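PDB 6A4D: oligoribonuclease from Colwellia psychrerythraea, which probably degrades short RNA oligonucleotides to mononucleotides as a 3'-to-5' exonuclease of the RNase H-like superfamily. Local coordinates for residues E17-G20 / E25-I28; D56-M61 / G73-C78; W13-M18 / H161-A166. The protein carries 1 engineered substitution. All coordinates share one frame; numbering follows the deposited sequence.

Interaction 1: E17-G20 / E25-I28; sequences EMTG and EDVI. With 9RC (5'-O-[(S)-hydroxy(4-nitrophenoxy)phosphoryl]thymidine), chain D.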
loop_
_atom_site.group_PDB
_atom_site.type_symbol
_atom_site.label_atom_id
_atom_site.label_comp_id
_atom_site.label_asym_id
_atom_site.label_seq_id
_atom_site.Cartn_x
_atom_site.Cartn_y
_atom_site.Cartn_z
ATOM N N GLU A 17 16.061 -1.736 -2.033
ATOM C CA GLU A 17 16.413 -3.147 -2.145
ATOM C C GLU A 17 16.589 -3.633 -0.720
ATOM O O GLU A 17 17.011 -2.858 0.161
ATOM C CB GLU A 17 17.663 -3.345 -2.993
ATOM C CG GLU A 17 17.609 -2.808 -4.432
ATOM C CD GLU A 17 16.308 -3.141 -5.147
ATOM O OE1 GLU A 17 15.901 -4.321 -5.116
ATOM O OE2 GLU A 17 15.654 -2.214 -5.693
ATOM N N MET A 18 16.218 -4.889 -0.495
ATOM C CA MET A 18 16.310 -5.518 0.806
ATOM C C MET A 18 16.961 -6.923 0.658
ATOM O O MET A 18 17.303 -7.345 -0.438
ATOM C CB MET A 18 14.916 -5.652 1.358
ATOM C CG MET A 18 14.122 -4.373 1.389
ATOM S SD MET A 18 13.241 -3.944 -0.138
ATOM C CE MET A 18 11.695 -3.389 0.546
ATOM N N THR A 19 17.088 -7.646 1.760
ATOM C CA THR A 19 17.688 -8.998 1.773
ATOM C C THR A 19 16.622 -10.036 1.670
ATOM O O THR A 19 16.907 -11.236 1.725
ATOM C CB THR A 19 18.470 -9.306 3.094
ATOM O OG1 THR A 19 17.647 -8.989 4.236
ATOM C CG2 THR A 19 19.697 -8.516 3.140
ATOM N N GLY A 20 15.383 -9.604 1.580
ATOM C CA GLY A 20 14.272 -10.522 1.385
ATOM C C GLY A 20 12.989 -9.783 1.514
ATOM O O GLY A 20 12.998 -8.539 1.596
ATOM N N GLU A 25 12.769 -10.330 9.655
ATOM C CA GLU A 25 14.150 -10.845 9.555
ATOM C C GLU A 25 15.064 -10.055 8.651
ATOM O O GLU A 25 16.262 -10.069 8.877
ATOM C CB GLU A 25 14.159 -12.272 8.960
ATOM C CG GLU A 25 13.035 -13.205 9.385
ATOM C CD GLU A 25 12.997 -13.447 10.886
ATOM O OE1 GLU A 25 13.860 -12.916 11.618
ATOM O OE2 GLU A 25 12.101 -14.192 11.338
ATOM N N ASP A 26 14.524 -9.461 7.583
ATOM C CA ASP A 26 15.314 -8.776 6.540
ATOM C C ASP A 26 15.539 -7.298 6.773
ATOM O O ASP A 26 14.775 -6.648 7.423
ATOM C CB ASP A 26 14.629 -8.967 5.162
ATOM C CG ASP A 26 14.514 -10.419 4.788
ATOM O OD1 ASP A 26 15.492 -11.154 5.083
ATOM O OD2 ASP A 26 13.454 -10.857 4.289
ATOM N N VAL A 27 16.592 -6.800 6.157
ATOM C CA VAL A 27 17.145 -5.467 6.352
ATOM C C VAL A 27 17.307 -4.790 5.001
ATOM O O VAL A 27 17.228 -5.438 3.955
ATOM C CB VAL A 27 18.545 -5.505 7.040
ATOM C CG1 VAL A 27 18.416 -6.034 8.435
ATOM C CG2 VAL A 27 19.551 -6.326 6.273
ATOM N N ILE A 28 17.534 -3.483 5.036
ATOM C CA ILE A 28 17.586 -2.681 3.826
ATOM C C ILE A 28 18.998 -2.635 3.263
ATOM O O ILE A 28 19.963 -2.333 4.007
ATOM C CB ILE A 28 17.138 -1.237 4.110
ATOM C CG1 ILE A 28 15.721 -1.235 4.629
ATOM C CG2 ILE A 28 17.295 -0.383 2.860
ATOM C CD1 ILE A 28 15.348 0.121 5.158
HETATM O OAJ 9RC D . 13.671 -11.569 -2.059
HETATM C CAE 9RC D . 13.042 -11.243 -3.064
HETATM N NAI 9RC D . 12.652 -12.238 -3.968
HETATM C CAL 9RC D . 11.944 -11.931 -5.114
HETATM O OAS 9RC D . 11.659 -12.837 -5.887
HETATM C CAT 9RC D . 11.591 -10.616 -5.382
HETATM C CAU 9RC D . 10.874 -10.297 -6.549
HETATM C CAF 9RC D . 11.967 -9.649 -4.464
HETATM N NAB 9RC D . 12.697 -9.961 -3.292
HETATM C CAA 9RC D . 13.105 -8.902 -2.299
HETATM O OAC 9RC D . 12.338 -7.712 -2.510
HETATM C CAD 9RC D . 14.551 -8.478 -2.443
HETATM C CAH 9RC D . 14.438 -7.251 -3.298
HETATM O OAK 9RC D . 15.491 -6.329 -3.089
HETATM C CAG 9RC D . 13.219 -6.624 -2.779
HETATM C CAR 9RC D . 12.648 -5.588 -3.816
HETATM O OAQ 9RC D . 12.168 -6.183 -5.071
HETATM P PAP 9RC D . 12.697 -5.660 -6.559
HETATM O OAO 9RC D . 12.232 -4.270 -6.870
HETATM O OAN 9RC D . 14.281 -5.766 -6.411
HETATM O OAM 9RC D . 12.374 -6.723 -7.718
HETATM C CAV 9RC D . 11.442 -6.658 -8.717
HETATM C CAW 9RC D . 11.054 -7.903 -9.222
HETATM C CAY 9RC D . 10.124 -7.993 -10.247
HETATM C CBA 9RC D . 9.567 -6.823 -10.772
HETATM N NBB 9RC D . 8.682 -6.951 -11.758
HETATM O OBD 9RC D . 7.228 -6.860 -11.456
HETATM O OBC 9RC D . 9.217 -7.246 -13.132
HETATM C CAZ 9RC D . 9.950 -5.558 -10.284
HETATM C CAX 9RC D . 10.891 -5.470 -9.255
#
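Thr19 and Val27 grip each other reciprocally at the loop end of a beta-hairpin, where strand 11-18 of the RNase H-like sheet gives way to the loop that leads into antiparallel strand 28-36. The amide of Val27 donates to Thr19 OG1 over 3.1 Å in a nearly straight bond (165°), while Thr19 N returns a more bent one, also 3.1 Å, to Val27 O. The same carbonyl receives a CA-H...O contact, Met18 CA lying 3.3 Å from Val27 O. The hydroxyl arrives there because chi1 of Thr19 (50°) sets OG1 between the backbone N and the carbonyl carbon, leaving CG2 to rest against Val27 CG2 at 3.8 Å. A valine here would probably keep that methyl packing but leave the Val27 amide without its acceptor. Next outward, Met18 and Ile28 form a non-hydrogen-bonded antiparallel pair whose side chains lie on one face of the sheet, against Phe118 of helix 112-122. Asp26 folds its carboxylate over Gly20, with OD2 3.0 Å from Gly20 CA, in the place that a CB on this residue would need, and that same oxygen accepts the amide of Glu22 within the loop. This end of the hairpin also borders the nucleotide pocket. There the sugar hydroxyl OAK of the bound thymidine ester donates to Glu17 OE1 at 2.9 Å and accepts the N-H of Met18, 3.1 Å from N to OAK at 166°, while Met18 SD lies 3.8 Å from sugar carbon CAG.

Interaction 2: D56-M61 / G73-C78; sequences DVLDNM and GLTQRC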
loop_
_atom_site.group_PDB
_atom_site.type_symbol
_atom_site.label_atom_id
_atom_site.label_comp_id
_atom_site.label_asym_id
_atom_site.label_seq_id
_atom_site.Cartn_x
_atom_site.Cartn_y
_atom_site.Cartn_z
ATOM N N ASP A 56 28.506 -11.476 7.153
ATOM C CA ASP A 56 27.484 -12.362 7.711
ATOM C C ASP A 56 26.185 -12.115 6.972
ATOM O O ASP A 56 25.546 -13.049 6.484
ATOM C CB ASP A 56 27.228 -12.117 9.193
ATOM C CG ASP A 56 25.963 -12.821 9.673
ATOM O OD1 ASP A 56 25.914 -14.038 9.488
ATOM O OD2 ASP A 56 25.015 -12.182 10.196
ATOM N N VAL A 57 25.812 -10.836 6.880
ATOM C CA VAL A 57 24.517 -10.494 6.327
ATOM C C VAL A 57 24.453 -10.867 4.852
ATOM O O VAL A 57 23.543 -11.579 4.438
ATOM C CB VAL A 57 24.166 -9.003 6.546
ATOM C CG1 VAL A 57 22.991 -8.569 5.666
ATOM C CG2 VAL A 57 23.836 -8.793 8.006
ATOM N N LEU A 58 25.424 -10.409 4.080
ATOM C CA LEU A 58 25.311 -10.495 2.639
ATOM C C LEU A 58 25.273 -11.946 2.159
ATOM O O LEU A 58 24.414 -12.334 1.339
ATOM C CB LEU A 58 26.432 -9.706 1.977
ATOM C CG LEU A 58 26.226 -8.189 2.116
ATOM C CD1 LEU A 58 27.468 -7.477 1.581
ATOM C CD2 LEU A 58 24.932 -7.689 1.428
ATOM N N ASP A 59 26.129 -12.763 2.767
ATOM C CA ASP A 59 26.284 -14.167 2.379
ATOM C C ASP A 59 25.136 -15.107 2.787
ATOM O O ASP A 59 25.075 -16.199 2.237
ATOM C CB ASP A 59 27.625 -14.687 2.882
ATOM C CG ASP A 59 28.783 -13.793 2.468
ATOM O OD1 ASP A 59 28.551 -12.869 1.648
ATOM O OD2 ASP A 59 29.922 -13.977 2.972
ATOM N N ASN A 60 24.233 -14.679 3.684
ATOM C CA ASN A 60 23.103 -15.512 4.149
ATOM C C ASN A 60 21.686 -14.972 3.890
ATOM O O ASN A 60 20.722 -15.479 4.480
ATOM C CB ASN A 60 23.280 -15.779 5.640
ATOM C CG ASN A 60 24.562 -16.530 5.929
ATOM O OD1 ASN A 60 25.502 -15.989 6.506
ATOM N ND2 ASN A 60 24.620 -17.778 5.481
ATOM N N MET A 61 21.552 -13.946 3.027
ATOM C CA MET A 61 20.219 -13.542 2.481
ATOM C C MET A 61 19.630 -14.637 1.541
ATOM O O MET A 61 20.354 -15.536 1.136
ATOM C CB MET A 61 20.321 -12.175 1.776
ATOM C CG MET A 61 21.242 -12.041 0.559
ATOM S SD MET A 61 21.705 -10.315 0.252
ATOM C CE MET A 61 22.956 -10.323 -1.032
ATOM N N GLY A 73 25.886 -6.395 -8.602
ATOM C CA GLY A 73 26.972 -5.750 -7.843
ATOM C C GLY A 73 26.465 -4.737 -6.819
ATOM O O GLY A 73 27.170 -3.760 -6.488
ATOM N N LEU A 74 25.235 -4.955 -6.343
ATOM C CA LEU A 74 24.717 -4.239 -5.167
ATOM C C LEU A 74 25.447 -4.828 -3.972
ATOM O O LEU A 74 26.069 -4.087 -3.202
ATOM C CB LEU A 74 23.202 -4.411 -5.000
ATOM C CG LEU A 74 22.514 -3.867 -3.735
ATOM C CD1 LEU A 74 22.830 -2.398 -3.493
ATOM C CD2 LEU A 74 21.004 -4.045 -3.844
ATOM N N THR A 75 25.400 -6.163 -3.876
ATOM C CA THR A 75 26.184 -6.916 -2.910
ATOM C C THR A 75 27.589 -6.389 -2.726
ATOM O O THR A 75 28.055 -6.265 -1.586
ATOM C CB THR A 75 26.296 -8.386 -3.264
ATOM O OG1 THR A 75 24.990 -8.921 -3.450
ATOM C CG2 THR A 75 26.979 -9.151 -2.123
ATOM N N GLN A 76 28.239 -6.047 -3.833
ATOM C CA GLN A 76 29.602 -5.556 -3.782
ATOM C C GLN A 76 29.636 -4.142 -3.237
ATOM O O GLN A 76 30.469 -3.833 -2.362
ATOM C CB GLN A 76 30.282 -5.625 -5.170
ATOM C CG GLN A 76 31.686 -4.996 -5.264
ATOM C CD GLN A 76 32.677 -5.470 -4.184
ATOM O OE1 GLN A 76 32.607 -6.595 -3.678
ATOM N NE2 GLN A 76 33.610 -4.598 -3.838
ATOM N N ARG A 77 28.755 -3.280 -3.764
ATOM C CA ARG A 77 28.645 -1.912 -3.223
ATOM C C ARG A 77 28.324 -1.883 -1.721
ATOM O O ARG A 77 28.710 -0.955 -1.043
ATOM C CB ARG A 77 27.627 -1.079 -3.995
ATOM C CG ARG A 77 28.187 -0.513 -5.283
ATOM C CD ARG A 77 27.042 -0.297 -6.265
ATOM N NE ARG A 77 26.231 0.765 -5.718
ATOM C CZ ARG A 77 24.905 0.812 -5.655
ATOM N NH1 ARG A 77 24.162 -0.166 -6.155
ATOM N NH2 ARG A 77 24.323 1.875 -5.075
ATOM N N CYS A 78 27.625 -2.898 -1.233
ATOM C CA CYS A 78 27.262 -2.993 0.165
ATOM C C CYS A 78 28.517 -3.355 1.013
ATOM O O CYS A 78 28.768 -2.714 2.050
ATOM C CB CYS A 78 26.048 -3.935 0.373
ATOM S SG CYS A 78 24.427 -3.218 -0.146
#
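Leu58 points its branched end across to Thr75 and Cys78, one turn apart on the facing helix, in a small helix-to-helix packing within the helical run 55-59, 63-72 and 74-80 of the exonuclease fold. One methyl does most of the touching: Leu58 CD1 lies 3.4 Å from the carbonyl oxygen of Thr75 and 4.0 Å from Cys78 CB. The second methyl, CD2, meets the same cysteine carbon at 4.1 Å, so the fork of the leucine straddles Cys78 CB. Thr75 is turned with CG2 anti to the backbone N and OG1 beside it (chi1 -54°). That torsion divides its two branches between two partners, the methyl going to Leu58, with CG2 4.1 Å from CD1, and the hydroxyl facing Met61. Below this layer Leu29 of strand 28-36 is touched by Leu58, Met61 and Cys78 alike, which seats the helix pair on the sheet. Gly73, with its positive phi, closes helix 63-72 in a Schellman motif and at once serves as the N-cap of helix 74-80, so one helix follows directly on the other, and Thr75 and Cys78 lie in the first turns of the second. Met61 runs extended beyond CG and crosses the threonine at a slant, the terminal methyl Met61 CE stopping 3.5 Å from Thr75 OG1.

Interaction 3: W13-M18 / H161-A166; sequences WLDLEM and HLALDA. Engineered in segment 161-166: Ala166 (natural residue Asp). With 9RC (5'-O-[(S)-hydroxy(4-nitrophenoxy)phosphoryl]thymidine), chain D.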
loop_
_atom_site.group_PDB
_atom_site.type_symbol
_atom_site.label_atom_id
_atom_site.label_comp_id
_atom_site.label_asym_id
_atom_site.label_seq_id
_atom_site.Cartn_x
_atom_site.Cartn_y
_atom_site.Cartn_z
ATOM N N TRP A 13 9.022 9.887 -4.671
ATOM C CA TRP A 13 9.149 8.571 -5.221
ATOM C C TRP A 13 10.347 7.856 -4.610
ATOM O O TRP A 13 11.405 8.427 -4.500
ATOM C CB TRP A 13 9.380 8.629 -6.711
ATOM C CG TRP A 13 8.238 9.226 -7.397
ATOM C CD1 TRP A 13 7.908 10.535 -7.458
ATOM C CD2 TRP A 13 7.269 8.532 -8.106
ATOM N NE1 TRP A 13 6.775 10.702 -8.183
ATOM C CE2 TRP A 13 6.365 9.486 -8.619
ATOM C CE3 TRP A 13 7.082 7.181 -8.423
ATOM C CZ2 TRP A 13 5.255 9.139 -9.345
ATOM C CZ3 TRP A 13 5.964 6.844 -9.200
ATOM C CH2 TRP A 13 5.074 7.818 -9.633
ATOM N N LEU A 14 10.193 6.598 -4.233
ATOM C CA LEU A 14 11.355 5.858 -3.815
ATOM C C LEU A 14 11.357 4.410 -4.163
ATOM O O LEU A 14 10.337 3.797 -4.508
ATOM C CB LEU A 14 11.592 6.069 -2.344
ATOM C CG LEU A 14 10.508 5.761 -1.353
ATOM C CD1 LEU A 14 10.553 4.299 -1.034
ATOM C CD2 LEU A 14 10.758 6.545 -0.067
ATOM N N ASP A 15 12.538 3.837 -4.080
ATOM C CA ASP A 15 12.657 2.414 -4.250
ATOM C C ASP A 15 13.741 1.938 -3.321
ATOM O O ASP A 15 14.682 2.667 -3.063
ATOM C CB ASP A 15 12.955 2.070 -5.704
ATOM C CG ASP A 15 13.126 0.555 -5.941
ATOM O OD1 ASP A 15 12.178 -0.201 -5.608
ATOM O OD2 ASP A 15 14.214 0.149 -6.446
ATOM N N LEU A 16 13.565 0.710 -2.820
ATOM C CA LEU A 16 14.469 0.077 -1.872
ATOM C C LEU A 16 14.859 -1.295 -2.384
ATOM O O LEU A 16 14.084 -1.964 -3.058
ATOM C CB LEU A 16 13.766 -0.157 -0.532
ATOM C CG LEU A 16 13.410 1.002 0.395
ATOM C CD1 LEU A 16 13.070 0.516 1.800
ATOM C CD2 LEU A 16 14.496 2.032 0.505
ATOM N N GLU A 17 16.061 -1.736 -2.033
ATOM C CA GLU A 17 16.413 -3.147 -2.145
ATOM C C GLU A 17 16.589 -3.633 -0.720
ATOM O O GLU A 17 17.011 -2.858 0.161
ATOM C CB GLU A 17 17.663 -3.345 -2.993
ATOM C CG GLU A 17 17.609 -2.808 -4.432
ATOM C CD GLU A 17 16.308 -3.141 -5.147
ATOM O OE1 GLU A 17 15.901 -4.321 -5.116
ATOM O OE2 GLU A 17 15.654 -2.214 -5.693
ATOM N N MET A 18 16.218 -4.889 -0.495
ATOM C CA MET A 18 16.310 -5.518 0.806
ATOM C C MET A 18 16.961 -6.923 0.658
ATOM O O MET A 18 17.303 -7.345 -0.438
ATOM C CB MET A 18 14.916 -5.652 1.358
ATOM C CG MET A 18 14.122 -4.373 1.389
ATOM S SD MET A 18 13.241 -3.944 -0.138
ATOM C CE MET A 18 11.695 -3.389 0.546
ATOM N N HIS A 161 18.929 -3.592 -11.848
ATOM C CA HIS A 161 20.222 -2.946 -11.522
ATOM C C HIS A 161 20.068 -1.786 -10.530
ATOM O O HIS A 161 20.141 -1.983 -9.328
ATOM C CB HIS A 161 21.016 -2.533 -12.802
ATOM C CG HIS A 161 22.430 -2.068 -12.533
ATOM N ND1 HIS A 161 23.313 -2.780 -11.746
ATOM C CD2 HIS A 161 23.121 -0.988 -12.975
ATOM C CE1 HIS A 161 24.471 -2.146 -11.694
ATOM N NE2 HIS A 161 24.380 -1.057 -12.433
ATOM N N LEU A 162 19.786 -0.598 -11.039
ATOM C CA LEU A 162 19.819 0.597 -10.231
ATOM C C LEU A 162 18.481 0.684 -9.511
ATOM O O LEU A 162 17.446 0.299 -10.071
ATOM C CB LEU A 162 20.062 1.840 -11.105
ATOM C CG LEU A 162 21.228 1.788 -12.120
ATOM C CD1 LEU A 162 20.806 1.234 -13.488
ATOM C CD2 LEU A 162 21.890 3.165 -12.247
ATOM N N ALA A 163 18.514 1.123 -8.254
ATOM C CA ALA A 163 17.301 1.548 -7.572
ATOM C C ALA A 163 16.778 2.814 -8.255
ATOM O O ALA A 163 15.558 2.947 -8.379
ATOM C CB ALA A 163 17.515 1.769 -6.083
ATOM N N LEU A 164 17.670 3.707 -8.727
ATOM C CA LEU A 164 17.230 4.925 -9.421
ATOM C C LEU A 164 16.444 4.625 -10.680
ATOM O O LEU A 164 15.511 5.366 -11.017
ATOM C CB LEU A 164 18.371 5.852 -9.824
ATOM C CG LEU A 164 18.785 7.037 -8.946
ATOM C CD1 LEU A 164 19.761 7.910 -9.727
ATOM C CD2 LEU A 164 17.665 7.929 -8.463
ATOM N N ASP A 165 16.840 3.567 -11.377
ATOM C CA ASP A 165 16.215 3.212 -12.637
ATOM C C ASP A 165 14.947 2.418 -12.413
ATOM O O ASP A 165 14.087 2.447 -13.250
ATOM C CB ASP A 165 17.178 2.448 -13.566
ATOM C CG ASP A 165 18.035 3.385 -14.401
ATOM O OD1 ASP A 165 17.619 3.767 -15.516
ATOM O OD2 ASP A 165 19.120 3.762 -13.940
ATOM N N ALA A 166 14.840 1.674 -11.320
ATOM C CA ALA A 166 13.552 1.143 -10.956
ATOM C C ALA A 166 12.516 2.302 -10.749
ATOM O O ALA A 166 11.412 2.208 -11.245
ATOM C CB ALA A 166 13.675 0.267 -9.734
HETATM O OAJ 9RC D . 13.671 -11.569 -2.059
HETATM C CAE 9RC D . 13.042 -11.243 -3.064
HETATM N NAI 9RC D . 12.652 -12.238 -3.968
HETATM C CAL 9RC D . 11.944 -11.931 -5.114
HETATM O OAS 9RC D . 11.659 -12.837 -5.887
HETATM C CAT 9RC D . 11.591 -10.616 -5.382
HETATM C CAU 9RC D . 10.874 -10.297 -6.549
HETATM C CAF 9RC D . 11.967 -9.649 -4.464
HETATM N NAB 9RC D . 12.697 -9.961 -3.292
HETATM C CAA 9RC D . 13.105 -8.902 -2.299
HETATM O OAC 9RC D . 12.338 -7.712 -2.510
HETATM C CAD 9RC D . 14.551 -8.478 -2.443
HETATM C CAH 9RC D . 14.438 -7.251 -3.298
HETATM O OAK 9RC D . 15.491 -6.329 -3.089
HETATM C CAG 9RC D . 13.219 -6.624 -2.779
HETATM C CAR 9RC D . 12.648 -5.588 -3.816
HETATM O OAQ 9RC D . 12.168 -6.183 -5.071
HETATM P PAP 9RC D . 12.697 -5.660 -6.559
HETATM O OAO 9RC D . 12.232 -4.270 -6.870
HETATM O OAN 9RC D . 14.281 -5.766 -6.411
HETATM O OAM 9RC D . 12.374 -6.723 -7.718
HETATM C CAV 9RC D . 11.442 -6.658 -8.717
HETATM C CAW 9RC D . 11.054 -7.903 -9.222
HETATM C CAY 9RC D . 10.124 -7.993 -10.247
HETATM C CBA 9RC D . 9.567 -6.823 -10.772
HETATM N NBB 9RC D . 8.682 -6.951 -11.758
HETATM O OBD 9RC D . 7.228 -6.860 -11.456
HETATM O OBC 9RC D . 9.217 -7.246 -13.132
HETATM C CAZ 9RC D . 9.950 -5.558 -10.284
HETATM C CAX 9RC D . 10.891 -5.470 -9.255
#
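Asp15 reaches from strand 11-18 toward the first turn of helix 163-180 and meets Ala163 and Ala166 with its side chain. Its CB lies 3.8 Å from the carbonyl oxygen of Ala163. With chi1 at 179°, the carboxylate extends directly away from the backbone N, and CG comes 3.8 Å from Ala166 CB. At the tip OD2 carries the contact, touching Ala166 CB at 3.3 Å and the Ala163 backbone at CA, 3.6 Å away. All of these are van der Waals contacts. Ala166 is an engineered replacement of the natural aspartate, so its side chain ends at CB, the carbon on which the natural residue would carry a carboxylate. Asp15 OD2 also lies 2.9 Å from Glu17 OE2, two acceptors that do not bond to each other, while Asp115 of helix 112-122 also touches Asp15. Ala163 packs down on Glu30 and Ala32 of strand 28-36, seating the helix start on the sheet. As in DEDD exonucleases, Asp15, Glu17, Asp115 and, in the natural sequence, the aspartate replaced by Ala166 probably form the metal-binding centre beside the bound nucleotide.

Overall arrangement
Strand 11-18 is the element common to interactions 1 and 3, which share Glu17 and Met18 and both border the bound nucleotide. Interaction 1 is buried and held by backbone and hydroxyl hydrogen bonds between segments close in sequence; interaction 3, near the centre of the chain yet only partly buried, joins segments whose nearest ends are 143 residues apart through van der Waals contact beside clustered acids. Interaction 2 is also buried but lies farther out, its centre about 19 Å from the centre of the chain, and is mostly apolar packing between short helices. It abuts the end of the strand and the loop after it: Leu74 CD2 packs on Glu17 CB at 3.5 Å, and Met61 CB on Thr19 O at 3.5 Å.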